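Local coordinates for protein UDP-N-acetylglucosamine 2-epimerase (Listeria monocytogenes, PDB 3OT5) that probably interconverts UDP-N-acetylglucosamine and UDP-N-acetylmannosamine by epimerisation at C2 of the sugar, at residues D190-G198 with T395-V403. Sequence-based numbering, arbitrary orientation.
Sequences DPATIFVTG and TDRPEDFIV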
loop_
_atom_site.group_PDB
_atom_site.type_symbol
_atom_site.label_atom_id
_atom_site.label_comp_id
_atom_site.label_asym_id
_atom_site.label_seq_id
_atom_site.Cartn_x
_atom_site.Cartn_y
_atom_site.Cartn_z
ATOM N N ASP A 190 -13.654 1.339 -21.498
ATOM C CA ASP A 190 -14.464 2.533 -21.686
ATOM C C ASP A 190 -13.997 3.636 -20.732
ATOM O O ASP A 190 -14.128 3.494 -19.522
ATOM C CB ASP A 190 -15.939 2.175 -21.441
ATOM C CG ASP A 190 -16.901 3.312 -21.762
ATOM O OD1 ASP A 190 -18.126 3.070 -21.677
ATOM O OD2 ASP A 190 -16.456 4.428 -22.106
ATOM N N PRO A 191 -13.456 4.745 -21.280
ATOM C CA PRO A 191 -12.985 5.850 -20.434
ATOM C C PRO A 191 -13.993 6.268 -19.357
ATOM O O PRO A 191 -13.600 6.601 -18.251
ATOM C CB PRO A 191 -12.776 7.014 -21.427
ATOM C CG PRO A 191 -12.683 6.382 -22.792
ATOM C CD PRO A 191 -13.420 5.075 -22.724
ATOM N N ALA A 192 -15.281 6.265 -19.688
ATOM C CA ALA A 192 -16.320 6.643 -18.730
ATOM C C ALA A 192 -16.365 5.728 -17.493
ATOM O O ALA A 192 -16.962 6.083 -16.477
ATOM C CB ALA A 192 -17.688 6.667 -19.413
ATOM N N THR A 193 -15.733 4.562 -17.566
ATOM C CA THR A 193 -15.742 3.637 -16.434
ATOM C C THR A 193 -14.465 3.668 -15.564
ATOM O O THR A 193 -14.394 2.978 -14.539
ATOM C CB THR A 193 -15.967 2.199 -16.925
ATOM O OG1 THR A 193 -14.841 1.770 -17.695
ATOM C CG2 THR A 193 -17.252 2.110 -17.769
ATOM N N ILE A 194 -13.471 4.463 -15.952
ATOM C CA ILE A 194 -12.215 4.527 -15.194
ATOM C C ILE A 194 -12.070 5.835 -14.434
ATOM O O ILE A 194 -12.280 6.924 -14.989
ATOM C CB ILE A 194 -10.989 4.405 -16.117
ATOM C CG1 ILE A 194 -11.078 3.164 -17.007
ATOM C CG2 ILE A 194 -9.714 4.352 -15.289
ATOM C CD1 ILE A 194 -10.062 3.192 -18.130
ATOM N N PHE A 195 -11.671 5.735 -13.169
ATOM C CA PHE A 195 -11.480 6.921 -12.349
ATOM C C PHE A 195 -10.136 6.883 -11.635
ATOM O O PHE A 195 -9.882 5.968 -10.869
ATOM C CB PHE A 195 -12.594 7.035 -11.302
ATOM C CG PHE A 195 -13.963 7.183 -11.883
ATOM C CD1 PHE A 195 -14.511 8.446 -12.090
ATOM C CD2 PHE A 195 -14.709 6.069 -12.235
ATOM C CE1 PHE A 195 -15.771 8.589 -12.629
ATOM C CE2 PHE A 195 -15.985 6.208 -12.780
ATOM C CZ PHE A 195 -16.514 7.466 -12.970
ATOM N N VAL A 196 -9.278 7.870 -11.900
ATOM C CA VAL A 196 -8.002 7.968 -11.218
ATOM C C VAL A 196 -8.400 8.574 -9.888
ATOM O O VAL A 196 -8.760 9.737 -9.804
ATOM C CB VAL A 196 -6.988 8.900 -11.919
ATOM C CG1 VAL A 196 -5.649 8.934 -11.117
ATOM C CG2 VAL A 196 -6.740 8.452 -13.346
ATOM N N THR A 197 -8.332 7.766 -8.848
ATOM C CA THR A 197 -8.740 8.179 -7.520
ATOM C C THR A 197 -7.602 8.353 -6.530
ATOM O O THR A 197 -7.779 8.963 -5.473
ATOM C CB THR A 197 -9.612 7.061 -6.944
ATOM O OG1 THR A 197 -8.826 5.864 -6.868
ATOM C CG2 THR A 197 -10.821 6.811 -7.847
ATOM N N GLY A 198 -6.429 7.841 -6.880
ATOM C CA GLY A 198 -5.294 7.847 -5.953
ATOM C C GLY A 198 -5.341 6.490 -5.259
ATOM O O GLY A 198 -6.228 5.674 -5.526
ATOM N N THR A 395 -25.474 11.228 -10.097
ATOM C CA THR A 395 -25.098 12.536 -9.583
ATOM C C THR A 395 -23.728 12.871 -10.168
ATOM O O THR A 395 -23.075 12.013 -10.751
ATOM C CB THR A 395 -25.085 12.575 -8.035
ATOM O OG1 THR A 395 -24.196 11.572 -7.522
ATOM C CG2 THR A 395 -26.493 12.331 -7.489
ATOM N N ASP A 396 -23.307 14.120 -10.018
ATOM C CA ASP A 396 -22.033 14.589 -10.578
ATOM C C ASP A 396 -20.894 13.569 -10.610
ATOM O O ASP A 396 -20.516 12.996 -9.580
ATOM C CB ASP A 396 -21.556 15.856 -9.851
ATOM C CG ASP A 396 -22.458 17.049 -10.102
ATOM O OD1 ASP A 396 -23.491 16.889 -10.788
ATOM O OD2 ASP A 396 -22.130 18.149 -9.619
ATOM N N ARG A 397 -20.360 13.358 -11.814
ATOM C CA ARG A 397 -19.229 12.457 -12.033
ATOM C C ARG A 397 -17.988 13.060 -11.387
ATOM O O ARG A 397 -17.605 14.173 -11.721
ATOM C CB ARG A 397 -18.969 12.300 -13.529
ATOM C CG ARG A 397 -17.729 11.494 -13.844
ATOM C CD ARG A 397 -17.357 11.551 -15.315
ATOM N NE ARG A 397 -16.132 10.790 -15.552
ATOM C CZ ARG A 397 -16.087 9.481 -15.801
ATOM N NH1 ARG A 397 -17.207 8.762 -15.860
ATOM N NH2 ARG A 397 -14.912 8.887 -15.988
ATOM N N PRO A 398 -17.339 12.326 -10.477
ATOM C CA PRO A 398 -16.157 12.895 -9.854
ATOM C C PRO A 398 -15.024 13.007 -10.864
ATOM O O PRO A 398 -14.882 12.152 -11.727
ATOM C CB PRO A 398 -15.818 11.877 -8.777
ATOM C CG PRO A 398 -16.265 10.582 -9.349
ATOM C CD PRO A 398 -17.489 10.894 -10.154
ATOM N N GLU A 399 -14.230 14.062 -10.768
ATOM C CA GLU A 399 -13.134 14.233 -11.696
ATOM C C GLU A 399 -11.914 13.522 -11.108
ATOM O O GLU A 399 -11.833 13.314 -9.897
ATOM C CB GLU A 399 -12.881 15.718 -11.947
ATOM C CG GLU A 399 -12.121 16.010 -13.232
ATOM C CD GLU A 399 -12.127 17.487 -13.577
ATOM O OE1 GLU A 399 -12.035 18.321 -12.649
ATOM O OE2 GLU A 399 -12.211 17.817 -14.782
ATOM N N ASP A 400 -10.992 13.127 -11.976
ATOM C CA ASP A 400 -9.771 12.424 -11.570
ATOM C C ASP A 400 -8.897 13.168 -10.569
ATOM O O ASP A 400 -8.912 14.400 -10.489
ATOM C CB ASP A 400 -8.914 12.109 -12.803
ATOM C CG ASP A 400 -9.518 11.035 -13.675
ATOM O OD1 ASP A 400 -10.327 10.243 -13.157
ATOM O OD2 ASP A 400 -9.148 10.957 -14.864
ATOM N N PHE A 401 -8.138 12.400 -9.797
ATOM C CA PHE A 401 -7.207 12.976 -8.840
ATOM C C PHE A 401 -6.111 13.653 -9.651
ATOM O O PHE A 401 -5.464 13.022 -10.489
ATOM C CB PHE A 401 -6.650 11.910 -7.886
ATOM C CG PHE A 401 -5.447 12.369 -7.103
ATOM C CD1 PHE A 401 -5.555 13.388 -6.166
ATOM C CD2 PHE A 401 -4.212 11.770 -7.292
ATOM C CE1 PHE A 401 -4.440 13.822 -5.448
ATOM C CE2 PHE A 401 -3.098 12.185 -6.571
ATOM C CZ PHE A 401 -3.213 13.214 -5.650
ATOM N N ILE A 402 -5.923 14.946 -9.406
ATOM C CA ILE A 402 -4.942 15.742 -10.144
ATOM C C ILE A 402 -3.545 15.682 -9.530
ATOM O O ILE A 402 -3.332 16.151 -8.415
ATOM C CB ILE A 402 -5.391 17.222 -10.240
ATOM C CG1 ILE A 402 -6.789 17.315 -10.868
ATOM C CG2 ILE A 402 -4.376 18.040 -11.033
ATOM C CD1 ILE A 402 -7.279 18.746 -11.099
ATOM N N VAL A 403 -2.600 15.109 -10.276
ATOM C CA VAL A 403 -1.207 14.988 -9.823
ATOM C C VAL A 403 -0.352 16.131 -10.349
ATOM O O VAL A 403 0.604 16.556 -9.703
ATOM C CB VAL A 403 -0.579 13.644 -10.262
ATOM C CG1 VAL A 403 0.930 13.683 -10.105
ATOM C CG2 VAL A 403 -1.189 12.501 -9.481
ATOM O OXT VAL A 403 -0.602 16.652 -11.433
HETATM O O HOH W 1 -11.670 10.114 -9.560
#
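Edge strand 194-196 of the N-terminal Rossmann-like sheet is flanked by the C-terminal tail, where V196 meets D400 and F401 along the strand edge turned away from strand 172-175. F401 N donates to V196 O at 2.7 Å, and V196 N donates to D400 OD1 at 2.9 Å, so the V196 N-H is met by a side-chain carboxylate, where a neighbouring strand would offer a carbonyl. That N-H arrives from above the carboxylate plane, 62° out of it. D400 CG lies beside its own backbone N, which brings the carboxylate back against the strand, while OD2 forms a salt bridge with K181 of helix 178-186. A water also donates to V196 O and to E399 O. Farther along, the extended side chain of R397 lays its guanidinium against the ring of F195, with the planes 28° apart and F195 CE1 3.3 Å above the guanidinium centre. In the guanidinium plane, R397 NH1 donates almost straight (175°) to A192 O at 2.8 Å. The P398 ring crosses F195 at about a right angle, CD lying 3.8 Å from F195 CE1. A single backbone hydrogen bond, the guanidinium lying over F195 and a carboxylate gripped through both oxygens, probably in its charged form, thus hold residues 397-401 against the sheet edge.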